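Long-range contact in transcriptional regulator, GntR family (Thermotoga maritima, PDB 3SXM), which probably acts as a DNA-binding transcription regulator of the GntR family, present here as its metal-free, all-helical FCD domain, which can bind zinc: residues E34-V46 / N100-S112. The protein carries 3 engineered substitutions. Numbering follows the deposited sequence.
With BCT (bicarbonate ion), chain C.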
ATOM      1  N   GLU A  34      11.787  19.416  -7.492  1.00 17.31           N
ATOM      2  CA  GLU A  34      11.797  20.222  -8.719  1.00 17.80           C
ATOM      3  C   GLU A  34      10.867  19.578  -9.717  1.00 19.37           C
ATOM      4  O   GLU A  34      10.177  20.321 -10.479  1.00 21.87           O
ATOM      5  CB  GLU A  34      13.209  20.315  -9.260  1.00 21.57           C
ATOM      6  CG  GLU A  34      14.136  21.074  -8.318  1.00 26.86           C
ATOM      7  CD  GLU A  34      15.569  21.179  -8.827  1.00 25.09           C
ATOM      8  OE1 GLU A  34      15.904  20.546  -9.853  1.00 37.68           O
ATOM      9  OE2 GLU A  34      16.350  21.926  -8.200  1.00 31.34           O
ATOM     10  N   GLU A  35      10.773  18.248  -9.710  1.00 18.68           N
ATOM     11  CA  GLU A  35       9.938  17.552 -10.689  1.00 22.45           C
ATOM     12  C   GLU A  35       8.494  17.990 -10.534  1.00 20.79           C
ATOM     13  O   GLU A  35       7.809  18.207 -11.532  1.00 20.45           O
ATOM     14  CB  GLU A  35      10.054  16.024 -10.514  1.00 21.42           C
ATOM     15  CG  GLU A  35       8.996  15.132 -11.235  1.00 26.06           C
ATOM     16  CD  GLU A  35       9.309  14.931 -12.695  1.00 41.35           C
ATOM     17  OE1 GLU A  35      10.127  15.718 -13.188  1.00 35.39           O
ATOM     18  OE2 GLU A  35       8.754  14.005 -13.351  1.00 27.38           O
ATOM     19  N   LEU A  36       8.026  18.163  -9.316  1.00 16.80           N
ATOM     20  CA  LEU A  36       6.636  18.536  -9.085  1.00 16.68           C
ATOM     21  C   LEU A  36       6.346  19.861  -9.759  1.00 21.01           C
ATOM     22  O   LEU A  36       5.303  20.040 -10.392  1.00 18.85           O
ATOM     23  CB  LEU A  36       6.356  18.650  -7.596  1.00 17.24           C
ATOM     24  CG  LEU A  36       4.919  18.941  -7.194  1.00 18.57           C
ATOM     25  CD1 LEU A  36       4.014  17.814  -7.582  1.00 20.66           C
ATOM     26  CD2 LEU A  36       4.738  19.333  -5.707  1.00 22.81           C
ATOM     27  N   LEU A  37       7.253  20.806  -9.623  1.00 17.78           N
ATOM     28  CA  LEU A  37       7.083  22.097 -10.256  1.00 18.77           C
ATOM     29  C   LEU A  37       7.192  22.075 -11.781  1.00 21.12           C
ATOM     30  O   LEU A  37       6.482  22.825 -12.474  1.00 21.62           O
ATOM     31  CB  LEU A  37       8.099  23.067  -9.670  1.00 21.74           C
ATOM     32  CG  LEU A  37       7.986  23.327  -8.176  1.00 28.86           C
ATOM     33  CD1 LEU A  37       9.042  24.329  -7.777  1.00 26.82           C
ATOM     34  CD2 LEU A  37       6.606  23.901  -7.832  1.00 39.30           C
ATOM     35  N   GLU A  38       8.065  21.243 -12.322  1.00 19.56           N
ATOM     36  CA  GLU A  38       8.148  21.084 -13.769  1.00 23.28           C
ATOM     37  C   GLU A  38       6.808  20.528 -14.312  1.00 21.07           C
ATOM     38  O   GLU A  38       6.341  20.952 -15.377  1.00 23.31           O
ATOM     39  CB  GLU A  38       9.232  20.094 -14.154  1.00 26.89           C
ATOM     40  CG  GLU A  38      10.628  20.589 -13.994  1.00 33.98           C
ATOM     41  CD  GLU A  38      11.646  19.580 -14.484  1.00 44.78           C
ATOM     42  OE1 GLU A  38      11.293  18.736 -15.346  1.00 47.73           O
ATOM     43  OE2 GLU A  38      12.800  19.646 -14.012  1.00 65.90           O
ATOM     44  N   ILE A  39       6.206  19.625 -13.579  1.00 18.61           N
ATOM     45  CA  ILE A  39       4.908  19.038 -13.979  1.00 19.99           C
ATOM     46  C   ILE A  39       3.854  20.108 -13.893  1.00 22.61           C
ATOM     47  O   ILE A  39       3.086  20.296 -14.817  1.00 19.98           O
ATOM     48  CB  ILE A  39       4.517  17.865 -13.112  1.00 19.51           C
ATOM     49  CG1 ILE A  39       5.495  16.682 -13.327  1.00 22.43           C
ATOM     50  CG2 ILE A  39       3.088  17.445 -13.370  1.00 20.62           C
ATOM     51  CD1 ILE A  39       5.370  15.593 -12.262  1.00 21.20           C
ATOM     52  N   LYS A  40       3.839  20.864 -12.800  1.00 18.34           N
ATOM     53  CA  LYS A  40       2.893  21.983 -12.645  1.00 22.93           C
ATOM     54  C   LYS A  40       3.016  22.941 -13.831  1.00 29.02           C
ATOM     55  O   LYS A  40       2.016  23.412 -14.324  1.00 26.62           O
ATOM     56  CB  LYS A  40       3.186  22.756 -11.359  1.00 22.14           C
ATOM     57  CG  LYS A  40       2.308  23.922 -10.973  1.00 33.38           C
ATOM     58  CD  LYS A  40       2.992  24.684  -9.820  1.00 40.32           C
ATOM     59  CE  LYS A  40       2.061  25.649  -9.090  1.00 69.95           C
ATOM     60  NZ  LYS A  40       1.845  26.911  -9.789  1.00 43.28           N
ATOM     61  N   GLY A  41       4.245  23.236 -14.263  1.00 21.48           N
ATOM     62  CA  GLY A  41       4.493  24.151 -15.335  1.00 23.10           C
ATOM     63  C   GLY A  41       3.909  23.666 -16.642  1.00 26.83           C
ATOM     64  O   GLY A  41       3.368  24.459 -17.438  1.00 31.11           O
ATOM     65  N   GLU A  42       4.047  22.372 -16.851  1.00 24.41           N
ATOM     66  CA  GLU A  42       3.484  21.712 -18.055  1.00 32.65           C
ATOM     67  C   GLU A  42       1.961  21.892 -18.095  1.00 29.86           C
ATOM     68  O   GLU A  42       1.375  22.229 -19.124  1.00 36.21           O
ATOM     69  CB  GLU A  42       3.798  20.226 -17.972  1.00 35.02           C
ATOM     70  CG  GLU A  42       3.586  19.435 -19.216  1.00 48.11           C
ATOM     71  CD  GLU A  42       4.452  18.204 -19.184  1.00 57.53           C
ATOM     72  OE1 GLU A  42       4.066  17.242 -18.486  1.00 60.97           O
ATOM     73  OE2 GLU A  42       5.543  18.228 -19.799  1.00 66.44           O
ATOM     74  N   ILE A  43       1.327  21.644 -16.954  1.00 24.82           N
ATOM     75  CA  ILE A  43      -0.121  21.721 -16.860  1.00 29.46           C
ATOM     76  C   ILE A  43      -0.598  23.122 -17.019  1.00 33.30           C
ATOM     77  O   ILE A  43      -1.605  23.358 -17.694  1.00 38.03           O
ATOM     78  CB  ILE A  43      -0.576  21.117 -15.501  1.00 23.88           C
ATOM     79  CG1 ILE A  43      -0.405  19.598 -15.511  1.00 29.65           C
ATOM     80  CG2 ILE A  43      -2.031  21.502 -15.217  1.00 34.61           C
ATOM     81  CD1 ILE A  43      -0.659  18.936 -14.165  1.00 30.71           C
ATOM     82  N   ASP A  44       0.145  24.076 -16.509  1.00 31.19           N
ATOM     83  CA  ASP A  44      -0.236  25.472 -16.573  1.00 33.46           C
ATOM     84  C   ASP A  44       0.083  26.101 -17.943  1.00 46.16           C
ATOM     85  O   ASP A  44      -0.475  27.116 -18.276  1.00 48.51           O
ATOM     86  CB  ASP A  44       0.449  26.287 -15.491  1.00 36.84           C
ATOM     87  CG  ASP A  44      -0.066  26.003 -14.102  1.00 49.71           C
ATOM     88  OD1 ASP A  44      -1.094  25.390 -13.932  1.00 36.61           O
ATOM     89  OD2 ASP A  44       0.580  26.449 -13.187  1.00 38.51           O
ATOM     90  N   ASP A  45       0.967  25.509 -18.702  1.00 37.66           N
ATOM     91  CA  ASP A  45       1.307  26.046 -19.982  1.00 41.42           C
ATOM     92  C   ASP A  45       0.048  25.435 -20.529  1.00 80.55           C
ATOM     93  O   ASP A  45       0.032  24.308 -20.940  1.00 95.46           O
ATOM     94  CB  ASP A  45       2.597  25.425 -20.469  1.00 46.54           C
ATOM     95  CG  ASP A  45       3.249  26.187 -21.604  1.00 60.48           C
ATOM     96  OD1 ASP A  45       3.302  27.419 -21.616  1.00 48.39           O
ATOM     97  OD2 ASP A  45       3.747  25.485 -22.480  1.00 65.98           O
ATOM     98  N   VAL A  46      -1.010  26.217 -20.481  1.00 66.51           N
ATOM     99  CA  VAL A  46      -2.215  26.188 -21.301  1.00 85.76           C
ATOM    100  C   VAL A  46      -3.470  26.287 -20.440  1.00 85.49           C
ATOM    101  O   VAL A  46      -3.796  25.365 -19.693  1.00 44.02           O
ATOM    102  CB  VAL A  46      -2.289  24.906 -22.152  1.00 87.56           C
ATOM    103  CG1 VAL A  46      -3.732  24.448 -22.298  1.00 90.82           C
ATOM    104  CG2 VAL A  46      -1.654  25.138 -23.515  1.00 96.27           C
ATOM    105  N   ASN A 100      -6.828  16.720 -15.829  0.55 22.38           N
ATOM    106  CA  ASN A 100      -5.803  17.723 -15.782  0.55 27.15           C
ATOM    107  C   ASN A 100      -6.139  18.772 -14.722  0.55 20.72           C
ATOM    108  O   ASN A 100      -5.273  19.254 -13.994  0.55 17.27           O
ATOM    109  CB  ASN A 100      -5.623  18.338 -17.139  0.55 22.82           C
ATOM    110  CG  ASN A 100      -4.607  19.380 -17.130  0.55 33.16           C
ATOM    111  OD1 ASN A 100      -3.424  19.090 -17.006  0.55 42.85           O
ATOM    112  ND2 ASN A 100      -5.045  20.627 -17.229  0.55 30.62           N
ATOM    113  N   ARG A 101      -7.409  19.125 -14.629  0.55 20.97           N
ATOM    114  CA  ARG A 101      -7.847  20.078 -13.639  0.55 23.24           C
ATOM    115  C   ARG A 101      -7.637  19.528 -12.222  0.55 21.65           C
ATOM    116  O   ARG A 101      -7.178  20.239 -11.335  0.55 22.55           O
ATOM    117  CB  ARG A 101      -9.301  20.414 -13.881  0.55 27.12           C
ATOM    118  CG  ARG A 101      -9.753  21.649 -13.210  0.55 38.59           C
ATOM    119  CD  ARG A 101     -11.241  21.771 -13.378  0.55 40.51           C
ATOM    120  NE  ARG A 101     -11.636  22.378 -14.638  0.55 27.32           N
ATOM    121  CZ  ARG A 101     -12.605  21.916 -15.419  0.55 41.48           C
ATOM    122  NH1 ARG A 101     -13.262  20.818 -15.070  0.55 49.57           N
ATOM    123  NH2 ARG A 101     -12.911  22.542 -16.542  0.55 35.13           N
ATOM    124  N   GLU A 102      -7.982  18.265 -12.012  1.00 21.23           N
ATOM    125  CA  GLU A 102      -7.784  17.615 -10.703  1.00 17.98           C
ATOM    126  C   GLU A 102      -6.309  17.596 -10.327  1.00 21.70           C
ATOM    127  O   GLU A 102      -5.958  17.850  -9.175  1.00 19.29           O
ATOM    128  CB  GLU A 102      -8.382  16.208 -10.696  1.00 16.22           C
ATOM    129  CG  GLU A 102      -9.925  16.202 -10.746  1.00 19.99           C
ATOM    130  CD  GLU A 102     -10.528  14.813 -11.069  1.00 18.92           C
ATOM    131  OE1 GLU A 102      -9.764  13.888 -11.467  1.00 19.49           O
ATOM    132  OE2 GLU A 102     -11.779  14.747 -10.933  1.00 22.86           O
ATOM    133  N   HIS A 103      -5.462  17.309 -11.308  1.00 17.99           N
ATOM    134  CA  HIS A 103      -4.010  17.292 -11.072  1.00 18.83           C
ATOM    135  C   HIS A 103      -3.478  18.663 -10.747  1.00 17.07           C
ATOM    136  O   HIS A 103      -2.651  18.830  -9.825  1.00 17.94           O
ATOM    137  CB  HIS A 103      -3.259  16.770 -12.265  1.00 17.66           C
ATOM    138  CG  HIS A 103      -3.366  15.305 -12.408  1.00 16.34           C
ATOM    139  ND1 HIS A 103      -3.249  14.659 -13.620  1.00 19.07           N
ATOM    140  CD2 HIS A 103      -3.627  14.350 -11.488  1.00 17.37           C
ATOM    141  CE1 HIS A 103      -3.417  13.361 -13.429  1.00 19.55           C
ATOM    142  NE2 HIS A 103      -3.611  13.145 -12.134  1.00 19.28           N
ATOM    143  N   LYS A 104      -3.915  19.661 -11.491  1.00 18.37           N
ATOM    144  CA  LYS A 104      -3.489  21.008 -11.186  1.00 19.80           C
ATOM    145  C   LYS A 104      -3.785  21.369  -9.744  1.00 20.03           C
ATOM    146  O   LYS A 104      -2.924  21.960  -9.057  1.00 21.17           O
ATOM    147  CB  LYS A 104      -4.199  22.006 -12.124  1.00 22.73           C
ATOM    148  CG  LYS A 104      -3.764  23.441 -11.898  1.00 24.30           C
ATOM    149  CD  LYS A 104      -4.498  24.471 -12.747  1.00 23.72           C
ATOM    150  CE  LYS A 104      -4.118  25.890 -12.245  1.00 29.12           C
ATOM    151  NZ  LYS A 104      -4.821  26.975 -12.937  1.00 30.65           N
ATOM    152  N   GLU A 105      -4.999  21.087  -9.277  1.00 17.33           N
ATOM    153  CA  GLU A 105      -5.424  21.414  -7.941  1.00 16.78           C
ATOM    154  C   GLU A 105      -4.744  20.561  -6.879  1.00 16.42           C
ATOM    155  O   GLU A 105      -4.373  21.098  -5.813  1.00 18.38           O
ATOM    156  CB  GLU A 105      -6.957  21.390  -7.874  1.00 20.12           C
ATOM    157  CG  GLU A 105      -7.513  22.560  -8.717  1.00 20.59           C
ATOM    158  CD  GLU A 105      -9.004  22.608  -8.837  1.00 19.08           C
ATOM    159  OE1 GLU A 105      -9.699  21.585  -8.665  1.00 24.35           O
ATOM    160  OE2 GLU A 105      -9.461  23.733  -9.147  1.00 22.64           O
ATOM    161  N   LEU A 106      -4.535  19.301  -7.196  1.00 17.67           N
ATOM    162  CA  LEU A 106      -3.763  18.430  -6.284  1.00 16.27           C
ATOM    163  C   LEU A 106      -2.374  19.027  -6.070  1.00 14.83           C
ATOM    164  O   LEU A 106      -1.867  19.118  -4.937  1.00 15.81           O
ATOM    165  CB  LEU A 106      -3.675  17.038  -6.886  1.00 15.67           C
ATOM    166  CG  LEU A 106      -2.729  16.026  -6.228  1.00 14.58           C
ATOM    167  CD1 LEU A 106      -3.064  15.819  -4.784  1.00 15.84           C
ATOM    168  CD2 LEU A 106      -2.802  14.736  -6.961  1.00 17.36           C
ATOM    169  N   ILE A 107      -1.707  19.358  -7.155  1.00 18.35           N
ATOM    170  CA  ILE A 107      -0.370  19.913  -7.034  1.00 17.38           C
ATOM    171  C   ILE A 107      -0.397  21.188  -6.191  1.00 18.12           C
ATOM    172  O   ILE A 107       0.470  21.394  -5.332  1.00 19.66           O
ATOM    173  CB  ILE A 107       0.232  20.151  -8.373  1.00 17.99           C
ATOM    174  CG1 ILE A 107       0.467  18.828  -9.083  1.00 20.69           C
ATOM    175  CG2 ILE A 107       1.544  20.903  -8.229  1.00 20.84           C
ATOM    176  CD1 ILE A 107       0.821  18.969 -10.531  1.00 19.52           C
ATOM    177  N   GLU A 108      -1.386  22.057  -6.379  1.00 17.71           N
ATOM    178  CA  GLU A 108      -1.378  23.320  -5.632  1.00 20.51           C
ATOM    179  C   GLU A 108      -1.603  23.052  -4.156  1.00 18.60           C
ATOM    180  O   GLU A 108      -1.012  23.716  -3.315  1.00 20.18           O
ATOM    181  CB  GLU A 108      -2.395  24.288  -6.193  1.00 21.58           C
ATOM    182  CG  GLU A 108      -2.580  25.579  -5.410  1.00 27.73           C
ATOM    183  CD  GLU A 108      -1.361  26.416  -5.277  1.00 49.93           C
ATOM    184  OE1 GLU A 108      -0.543  26.398  -6.228  1.00 37.52           O
ATOM    185  OE2 GLU A 108      -1.237  27.084  -4.210  1.00 37.46           O
ATOM    186  N   ARG A 109      -2.413  22.041  -3.823  1.00 17.71           N
ATOM    187  CA  ARG A 109      -2.608  21.669  -2.399  1.00 15.93           C
ATOM    188  C   ARG A 109      -1.291  21.226  -1.810  1.00 18.33           C
ATOM    189  O   ARG A 109      -0.955  21.543  -0.668  1.00 18.53           O
ATOM    190  CB  ARG A 109      -3.676  20.588  -2.235  1.00 17.49           C
ATOM    191  CG  ARG A 109      -5.102  21.101  -2.557  1.00 18.11           C
ATOM    192  CD  ARG A 109      -6.168  20.062  -2.279  1.00 16.95           C
ATOM    193  NE  ARG A 109      -7.494  20.492  -2.777  1.00 18.43           N
ATOM    194  CZ  ARG A 109      -8.631  19.873  -2.535  1.00 25.62           C
ATOM    195  NH1 ARG A 109      -8.657  18.777  -1.800  1.00 19.88           N
ATOM    196  NH2 ARG A 109      -9.745  20.320  -3.069  1.00 23.22           N
ATOM    197  N   ILE A 110      -0.560  20.421  -2.548  1.00 16.60           N
ATOM    198  CA  ILE A 110       0.749  19.951  -2.101  1.00 14.81           C
ATOM    199  C   ILE A 110       1.706  21.135  -1.880  1.00 16.83           C
ATOM    200  O   ILE A 110       2.334  21.264  -0.779  1.00 18.79           O
ATOM    201  CB  ILE A 110       1.379  18.911  -3.082  1.00 14.77           C
ATOM    202  CG1 ILE A 110       0.517  17.645  -3.173  1.00 14.92           C
ATOM    203  CG2 ILE A 110       2.802  18.591  -2.647  1.00 18.65           C
ATOM    204  CD1 ILE A 110       0.951  16.726  -4.321  1.00 13.89           C
ATOM    205  N   ILE A 111       1.881  21.956  -2.875  1.00 18.19           N
ATOM    206  CA  ILE A 111       2.755  23.113  -2.781  1.00 20.05           C
ATOM    207  C   ILE A 111       2.404  24.050  -1.660  1.00 25.04           C
ATOM    208  O   ILE A 111       3.253  24.618  -1.064  1.00 31.25           O
ATOM    209  CB  ILE A 111       2.629  23.959  -4.022  1.00 37.35           C
ATOM    210  CG1 ILE A 111       3.221  23.253  -5.194  1.00 37.04           C
ATOM    211  CG2 ILE A 111       3.283  25.270  -3.834  1.00 53.53           C
ATOM    212  CD1 ILE A 111       3.047  24.072  -6.438  1.00 33.26           C
ATOM    213  N   SER A 112       1.144  24.238  -1.409  1.00 22.48           N
ATOM    214  CA  SER A 112       0.720  25.171  -0.382  1.00 28.48           C
ATOM    215  C   SER A 112       0.751  24.571   1.046  1.00 21.39           C
ATOM    216  O   SER A 112       0.452  25.251   2.035  1.00 25.42           O
ATOM    217  CB  SER A 112      -0.653  25.729  -0.723  1.00 27.21           C
ATOM    218  OG  SER A 112      -1.607  24.736  -0.563  1.00 32.96           O
TER
HETATM  219  C   BCT C   1      13.837  16.477  -7.493  1.00 18.34           C
HETATM  220  O1  BCT C   1      13.968  17.555  -6.809  1.00 25.14           O
HETATM  221  O2  BCT C   1      13.983  15.323  -6.756  1.00 44.46           O
HETATM  222  O3  BCT C   1      12.815  16.348  -8.429  1.00 26.44           O
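Asn100 and Ile43 meet at one end of a knobs-into-holes packing between two helices of the FCD domain. The helices run roughly antiparallel, at 141°, with axes 10.1 Å apart. Asn100 OD1 lies 3.3 Å from Ile43 CG2, but this placing is less certain, as two conformers are modelled. His103 offers its CB, 3.9 Å from Ile43 CD1. Its ring turns toward the zinc site known for this protein, empty in this chain. There NE2 is hydrogen-bonded to His63, and Asp59 and His125 lie close by. Lys104 is another wall of the hole that takes Ile43, and Ile107 is the fourth. The extended Lys104 chain runs past Asp44, but NZ stays 4.2 Å from Asp44 OD1, too far for a salt bridge. Ile107 is the return knob, seated among Leu36, Ile39, Lys40 and Ile43. With CG1 anti to the carbonyl carbon (chi1 -66°), its CG2 falls anti to the backbone N and meets Lys40 CB and Leu36 CD1. CD1 goes on to Ile39 CG2 and Ile43 CD1. Glu108 OE1 is 4.3 Å from Lys40 NZ, again a loose pairing of charges. Lys40 NZ also makes a long salt bridge to Asp44. Ile110 puts CG2 3.7 Å from Leu36 CD2, and also touches Phe27 and Ala31 of helix 27-31. At the start of helix 34-44, backbone N of Glu34 and Glu35 donate hydrogen bonds to O1 and O3 of a bicarbonate, probably from the crystallisation liquor. Last comes Ile111. Its CD1 touches Leu37 CD2 and packs tightly on the crossing Lys40 chain, 3.2 Å from Lys40 CE.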